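Local coordinates for uncharacterized protein (Bacteroides ovatus, PDB 3NQK) that is of unknown function but is a largely beta-stranded protein whose N-terminal part probably resembles E-set, immunoglobulin-like folds, at residues T86-D91 with F114-I119. Sequence-based numbering, arbitrary orientation.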
ATOM      1  N   THR A  86     -24.312 -15.541   4.042  1.00 39.91           N
ATOM      2  CA  THR A  86     -25.331 -15.236   3.081  1.00 39.87           C
ATOM      3  C   THR A  86     -24.713 -14.719   1.798  1.00 41.11           C
ATOM      4  O   THR A  86     -23.860 -13.859   1.824  1.00 38.29           O
ATOM      5  CB  THR A  86     -26.278 -14.225   3.628  1.00 40.28           C
ATOM      6  OG1 THR A  86     -26.855 -14.734   4.835  1.00 40.66           O
ATOM      7  CG2 THR A  86     -27.393 -13.914   2.608  1.00 33.50           C
ATOM      8  N   GLU A  87     -25.130 -15.287   0.672  1.00 45.34           N
ATOM      9  CA  GLU A  87     -24.579 -14.910  -0.611  1.00 46.93           C
ATOM     10  C   GLU A  87     -24.846 -13.452  -0.868  1.00 46.99           C
ATOM     11  O   GLU A  87     -25.942 -12.998  -0.696  1.00 47.75           O
ATOM     12  CB  GLU A  87     -25.182 -15.754  -1.719  1.00 47.49           C
ATOM     13  CG  GLU A  87     -24.618 -15.438  -3.099  1.00 48.53           C
ATOM     14  CD  GLU A  87     -25.274 -16.244  -4.202  1.00 54.22           C
ATOM     15  OE1 GLU A  87     -25.836 -17.323  -3.903  1.00 62.11           O
ATOM     16  OE2 GLU A  87     -25.204 -15.811  -5.370  1.00 51.74           O
HETATM   17  N   MSE A  88     -23.814 -12.712  -1.239  1.00 49.20           N
HETATM   18  CA  MSE A  88     -23.974 -11.300  -1.508  1.00 51.44           C
HETATM   19  C   MSE A  88     -24.968 -11.062  -2.635  1.00 54.10           C
HETATM   20  O   MSE A  88     -25.035 -11.833  -3.609  1.00 53.62           O
HETATM   21  CB  MSE A  88     -22.653 -10.675  -1.859  1.00 52.58           C
HETATM   22  CG  MSE A  88     -22.708  -9.195  -1.904  1.00 56.06           C
HETATM   23 SE   MSE A  88     -21.019  -8.461  -1.493  0.75 54.91          SE
HETATM   24  CE  MSE A  88     -21.488  -6.589  -1.404  1.00 62.44           C
ATOM     25  N   GLU A  89     -25.728  -9.981  -2.503  1.00 57.35           N
ATOM     26  CA  GLU A  89     -26.803  -9.665  -3.442  1.00 60.05           C
ATOM     27  C   GLU A  89     -26.222  -9.219  -4.772  1.00 59.40           C
ATOM     28  O   GLU A  89     -25.218  -8.525  -4.805  1.00 59.57           O
ATOM     29  CB  GLU A  89     -27.713  -8.557  -2.848  1.00 61.79           C
ATOM     30  CG  GLU A  89     -28.439  -8.962  -1.527  1.00 65.99           C
ATOM     31  CD  GLU A  89     -29.072  -7.753  -0.777  1.00 73.30           C
ATOM     32  OE1 GLU A  89     -28.339  -6.762  -0.476  1.00 64.36           O
ATOM     33  OE2 GLU A  89     -30.277  -7.837  -0.434  1.00 68.10           O
ATOM     34  N   GLU A  90     -26.871  -9.601  -5.866  1.00 60.90           N
ATOM     35  CA  GLU A  90     -26.372  -9.266  -7.215  1.00 63.78           C
ATOM     36  C   GLU A  90     -26.341  -7.760  -7.494  1.00 62.29           C
ATOM     37  O   GLU A  90     -25.550  -7.297  -8.301  1.00 62.38           O
ATOM     38  CB  GLU A  90     -27.205  -9.973  -8.284  1.00 67.09           C
ATOM     39  CG  GLU A  90     -27.107 -11.515  -8.219  1.00 78.43           C
ATOM     40  CD  GLU A  90     -27.868 -12.221  -9.353  1.00 90.42           C
ATOM     41  OE1 GLU A  90     -28.385 -11.522 -10.263  1.00 95.81           O
ATOM     42  OE2 GLU A  90     -27.941 -13.473  -9.328  1.00 90.22           O
ATOM     43  N   ASP A  91     -27.187  -7.005  -6.813  1.00 62.94           N
ATOM     44  CA  ASP A  91     -27.238  -5.562  -7.018  1.00 64.84           C
ATOM     45  C   ASP A  91     -26.103  -4.836  -6.285  1.00 62.70           C
ATOM     46  O   ASP A  91     -25.913  -3.640  -6.476  1.00 63.65           O
ATOM     47  CB  ASP A  91     -28.616  -4.996  -6.583  1.00 67.01           C
ATOM     48  CG  ASP A  91     -28.866  -5.107  -5.052  1.00 72.84           C
ATOM     49  OD1 ASP A  91     -28.225  -4.358  -4.274  1.00 66.48           O
ATOM     50  OD2 ASP A  91     -29.780  -5.870  -4.650  1.00 85.68           O
ATOM     51  N   PHE A 114     -17.928  -2.674  -5.905  1.00 48.65           N
ATOM     52  CA  PHE A 114     -19.022  -2.800  -4.959  1.00 47.91           C
ATOM     53  C   PHE A 114     -19.843  -1.528  -4.877  1.00 50.12           C
ATOM     54  O   PHE A 114     -19.301  -0.407  -4.962  1.00 48.83           O
ATOM     55  CB  PHE A 114     -18.484  -3.124  -3.556  1.00 46.15           C
ATOM     56  CG  PHE A 114     -17.941  -4.522  -3.413  1.00 41.13           C
ATOM     57  CD1 PHE A 114     -18.792  -5.609  -3.382  1.00 42.67           C
ATOM     58  CD2 PHE A 114     -16.592  -4.737  -3.230  1.00 41.70           C
ATOM     59  CE1 PHE A 114     -18.294  -6.897  -3.221  1.00 45.46           C
ATOM     60  CE2 PHE A 114     -16.088  -6.031  -3.063  1.00 43.68           C
ATOM     61  CZ  PHE A 114     -16.937  -7.099  -3.070  1.00 41.67           C
ATOM     62  N   ASN A 115     -21.153  -1.706  -4.712  1.00 52.36           N
ATOM     63  CA  ASN A 115     -22.057  -0.616  -4.373  1.00 56.06           C
ATOM     64  C   ASN A 115     -22.686  -0.936  -3.021  1.00 54.45           C
ATOM     65  O   ASN A 115     -23.671  -1.683  -2.933  1.00 54.78           O
ATOM     66  CB  ASN A 115     -23.143  -0.450  -5.428  1.00 59.62           C
ATOM     67  CG  ASN A 115     -24.140   0.654  -5.068  1.00 69.48           C
ATOM     68  OD1 ASN A 115     -23.753   1.796  -4.805  1.00 82.98           O
ATOM     69  ND2 ASN A 115     -25.424   0.307  -5.038  1.00 78.14           N
ATOM     70  N   LEU A 116     -22.105  -0.386  -1.969  1.00 52.57           N
ATOM     71  CA  LEU A 116     -22.466  -0.771  -0.609  1.00 49.23           C
ATOM     72  C   LEU A 116     -23.643   0.020  -0.032  1.00 48.00           C
ATOM     73  O   LEU A 116     -24.092  -0.265   1.068  1.00 46.39           O
ATOM     74  CB  LEU A 116     -21.242  -0.621   0.308  1.00 48.01           C
ATOM     75  CG  LEU A 116     -20.030  -1.473  -0.072  1.00 41.06           C
ATOM     76  CD1 LEU A 116     -18.823  -1.136   0.801  1.00 35.72           C
ATOM     77  CD2 LEU A 116     -20.365  -2.928   0.040  1.00 40.92           C
ATOM     78  N   GLN A 117     -24.155   0.988  -0.775  1.00 49.45           N
ATOM     79  CA  GLN A 117     -25.229   1.837  -0.260  1.00 51.09           C
ATOM     80  C   GLN A 117     -26.393   1.012   0.270  1.00 49.47           C
ATOM     81  O   GLN A 117     -26.899   0.125  -0.415  1.00 48.96           O
ATOM     82  CB  GLN A 117     -25.728   2.790  -1.334  1.00 55.66           C
ATOM     83  CG  GLN A 117     -26.634   3.905  -0.789  1.00 63.46           C
ATOM     84  CD  GLN A 117     -26.980   4.923  -1.832  1.00 75.44           C
ATOM     85  OE1 GLN A 117     -26.188   5.197  -2.742  1.00 82.44           O
ATOM     86  NE2 GLN A 117     -28.168   5.502  -1.718  1.00 86.21           N
ATOM     87  N   ASP A 118     -26.801   1.305   1.509  1.00 48.66           N
ATOM     88  CA  ASP A 118     -27.937   0.619   2.157  1.00 49.26           C
ATOM     89  C   ASP A 118     -27.649  -0.851   2.483  1.00 46.62           C
ATOM     90  O   ASP A 118     -28.561  -1.607   2.751  1.00 48.48           O
ATOM     91  CB  ASP A 118     -29.213   0.717   1.284  1.00 49.66           C
ATOM     92  CG  ASP A 118     -29.675   2.173   1.065  1.00 60.75           C
ATOM     93  OD1 ASP A 118     -29.716   2.941   2.051  1.00 60.34           O
ATOM     94  OD2 ASP A 118     -30.027   2.531  -0.093  1.00 62.58           O
ATOM     95  N   ILE A 119     -26.388  -1.257   2.439  1.00 44.51           N
ATOM     96  CA  ILE A 119     -26.041  -2.634   2.794  1.00 42.70           C
ATOM     97  C   ILE A 119     -26.492  -2.873   4.241  1.00 42.12           C
ATOM     98  O   ILE A 119     -26.346  -2.005   5.096  1.00 39.24           O
ATOM     99  CB  ILE A 119     -24.502  -2.911   2.655  1.00 41.73           C
ATOM    100  CG1 ILE A 119     -24.193  -4.408   2.762  1.00 48.03           C
ATOM    101  CG2 ILE A 119     -23.730  -2.169   3.708  1.00 34.58           C
ATOM    102  CD1 ILE A 119     -24.619  -5.198   1.599  1.00 55.85           C
TER
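Leu116, whose CD2 meets the selenomethionine methyl of Met88, also opens a type II turn: its carbonyl O accepts the hydrogen bond from Ile119 N at 2.9 Å. The turn begins at Leu116, directly after strand 107-115 ends, and redirects the chain. Met88 comes in from the other segment with CG anti to its backbone N (chi1 -170°) and the rest of its chain extended, which carries SE, in the place of the natural sulfur, and CE out to the Phe114 ring. There the SE-CE bond runs beside the CE1-CD1 bond of the ring: SE is 3.6 Å from Phe114 CE1, and CE is 3.5 Å from Phe114 CD1. This is a Met-aromatic contact with an oblique approach, SE standing 4.8 Å from the centroid of the Phe114 ring and 67° off its normal. The same CE reaches on to Leu116 CD2 at 4.1 Å, so one methyl touches both side chains. Val154 of strand 149-157 packs against Met88 and Phe114 alike, while Val39, Tyr41 and Leu127 also touch the ring. Met88 follows strand 86-87 of the mixed sheet and Phe114 belongs to the four-stranded antiparallel sheet, so the contact joins the two sheets through their buried side chains, consistent with an E-set sandwich. Trimming Phe114 to an alanine is likely to leave Met88 SE and CE without their ring partner and open a gap beside Val154. Between these segments the chemistry is thus apolar, a thioether-type chain against an aromatic ring, which implies cohesion from burial of apolar surface, not from directed polar bonds.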